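Tryptophanyl-tRNA synthetase (Pyrococcus horikoshii, PDB 3JXE) catalyses the ATP-dependent attachment of L-tryptophan to its cognate tRNA, releasing AMP and diphosphate, as a class I aminoacyl-tRNA synthetase. Local coordinates at residues V12-V16 with L250-M254. Sequence-based numbering, arbitrary orientation.
Sequences VEGVV and LSGKM. With TYM (tryptophanyl-5'AMP), chain E; SO4 (sulfate ion), chain F.
V12 meets K253 branch against chain: the two side chains cross at roughly a right angle, with V12 CG2 lying 3.8 Å from K253 CD and about as near to CE. The valine torsion divides the work of its two methyls. With CG1 anti to the backbone N (chi1 178°), CG2 is turned onto the lysine methylenes, while CG1 rests over the backbone of G252. K253 runs extended as far as CE and bends at its last torsion (chi4 74°), a turn that brings NZ within 3.3 Å of N7 of the tryptophanyl-adenylate, to which it is hydrogen-bonded; a weak bond goes to O1 of a sulfate. K253 and M254 open the KMSKS motif of the class I Rossmann-fold catalytic domain, and the M254 carbonyl O accepts a weak bond from adenine N6 at 3.4 Å. The contact lays the end of strand 11-13, second strand of a beta-hairpin near the N-terminus, against the motif loop, beside the adenine; F243 also touches both V12 and K253. Were K253 replaced by an alanine, adenine N7 would probably lose this donor and a gap would be likely to open beside V12 CG2. Farther along, the backbones are joined by G252 N to G14 O, 2.9 Å and nearly straight at the hydrogen (171°). S251 sets its CB 3.5 Å from V15 N, while its OG bonds to S249. At the exposed end, V15 CG1 reaches S251 CB at 3.7 Å and touches L250 CG more loosely, at 4.1 Å.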
# COMPACT_ATOMS: atom_id res chain seq x y z
N VAL B 12 -18.59 -10.14 -14.93
CA VAL B 12 -18.79 -11.19 -15.92
C VAL B 12 -20.14 -10.98 -16.61
O VAL B 12 -21.19 -11.07 -15.98
CB VAL B 12 -18.71 -12.61 -15.30
CG1 VAL B 12 -18.97 -13.68 -16.35
CG2 VAL B 12 -17.36 -12.84 -14.65
N GLU B 13 -20.10 -10.67 -17.91
CA GLU B 13 -21.31 -10.37 -18.67
C GLU B 13 -21.46 -11.26 -19.90
O GLU B 13 -20.48 -11.57 -20.57
CB GLU B 13 -21.31 -8.90 -19.11
CG GLU B 13 -21.48 -7.90 -17.96
CD GLU B 13 -21.22 -6.46 -18.38
OE1 GLU B 13 -20.78 -6.22 -19.53
OE2 GLU B 13 -21.46 -5.55 -17.55
N GLY B 14 -22.69 -11.68 -20.17
CA GLY B 14 -23.00 -12.50 -21.34
C GLY B 14 -22.68 -13.98 -21.18
O GLY B 14 -22.07 -14.38 -20.18
N VAL B 15 -23.12 -14.78 -22.15
CA VAL B 15 -22.82 -16.22 -22.15
C VAL B 15 -21.34 -16.45 -22.40
O VAL B 15 -20.79 -15.99 -23.41
CB VAL B 15 -23.71 -17.04 -23.14
CG1 VAL B 15 -25.20 -17.05 -22.64
CG2 VAL B 15 -23.60 -16.47 -24.61
N VAL B 16 -20.69 -17.14 -21.47
CA VAL B 16 -19.24 -17.30 -21.50
C VAL B 16 -18.82 -18.60 -22.18
O VAL B 16 -19.22 -19.69 -21.77
CB VAL B 16 -18.62 -17.14 -20.07
CG1 VAL B 16 -19.47 -17.85 -19.01
CG2 VAL B 16 -17.18 -17.62 -20.04
N LEU B 250 -28.75 -17.70 -17.97
CA LEU B 250 -27.67 -18.59 -18.38
C LEU B 250 -26.41 -17.79 -18.73
O LEU B 250 -25.33 -18.35 -18.92
CB LEU B 250 -28.10 -19.50 -19.54
CG LEU B 250 -28.36 -18.95 -20.96
CD1 LEU B 250 -28.31 -20.08 -21.99
CD2 LEU B 250 -29.67 -18.17 -21.07
N SER B 251 -26.58 -16.47 -18.83
CA SER B 251 -25.48 -15.54 -19.10
C SER B 251 -24.96 -14.92 -17.80
O SER B 251 -25.67 -14.86 -16.79
CB SER B 251 -25.93 -14.45 -20.08
OG SER B 251 -26.80 -13.52 -19.46
N GLY B 252 -23.71 -14.45 -17.84
CA GLY B 252 -23.05 -13.91 -16.66
C GLY B 252 -22.72 -14.99 -15.65
O GLY B 252 -22.34 -16.11 -16.03
N LYS B 253 -22.87 -14.66 -14.38
CA LYS B 253 -22.65 -15.62 -13.29
C LYS B 253 -23.56 -15.29 -12.10
O LYS B 253 -24.27 -14.28 -12.11
CB LYS B 253 -21.18 -15.63 -12.86
CG LYS B 253 -20.68 -14.33 -12.22
CD LYS B 253 -19.23 -14.46 -11.78
CE LYS B 253 -18.74 -13.20 -11.08
NZ LYS B 253 -19.31 -13.06 -9.71
N MET B 254 -23.53 -16.14 -11.08
CA MET B 254 -24.23 -15.86 -9.83
C MET B 254 -23.53 -14.71 -9.12
O MET B 254 -22.35 -14.81 -8.78
CB MET B 254 -24.27 -17.10 -8.94
CG MET B 254 -25.18 -16.95 -7.73
SD MET B 254 -24.95 -18.23 -6.48
CE MET B 254 -25.66 -19.65 -7.29
P TYM E . -14.45 -12.58 -5.06
O1P TYM E . -14.62 -12.20 -3.64
O2P TYM E . -15.21 -11.87 -6.11
O5' TYM E . -14.76 -14.15 -5.22
C5' TYM E . -14.11 -15.09 -4.36
C4' TYM E . -13.86 -16.42 -5.08
O4' TYM E . -15.10 -16.88 -5.69
C1' TYM E . -14.86 -17.10 -7.11
N9 TYM E . -16.18 -16.81 -7.77
C4 TYM E . -16.98 -17.72 -8.33
N3 TYM E . -16.90 -19.05 -8.50
C2 TYM E . -17.87 -19.72 -9.12
N1 TYM E . -18.95 -19.11 -9.57
C6 TYM E . -19.10 -17.78 -9.43
N6 TYM E . -20.19 -17.18 -9.89
C5 TYM E . -18.10 -17.04 -8.79
N7 TYM E . -17.94 -15.76 -8.49
C8 TYM E . -16.77 -15.62 -7.86
C2' TYM E . -13.70 -16.17 -7.46
O2' TYM E . -12.97 -16.70 -8.56
C3' TYM E . -12.84 -16.26 -6.21
O3' TYM E . -12.03 -17.44 -6.25
NH3 TYM E . -10.32 -9.90 -5.61
CA TYM E . -10.79 -11.24 -5.24
CB TYM E . -10.25 -11.61 -3.85
CG TYM E . -8.91 -12.40 -3.93
CD2 TYM E . -8.68 -13.65 -4.50
CE2 TYM E . -7.32 -13.95 -4.34
CE3 TYM E . -9.52 -14.55 -5.14
CD1 TYM E . -7.71 -11.98 -3.45
NE1 TYM E . -6.72 -12.95 -3.70
CZ2 TYM E . -6.82 -15.15 -4.81
CZ3 TYM E . -9.01 -15.76 -5.62
CH2 TYM E . -7.65 -16.06 -5.45
C TYM E . -12.32 -11.26 -5.20
O TYM E . -12.96 -10.23 -4.98
OPP TYM E . -12.87 -12.50 -5.43
S SO4 F . -20.25 -11.30 -6.85
O1 SO4 F . -20.27 -10.52 -8.09
O2 SO4 F . -20.47 -12.71 -7.16
O3 SO4 F . -18.96 -11.16 -6.19
O4 SO4 F . -21.29 -10.81 -5.96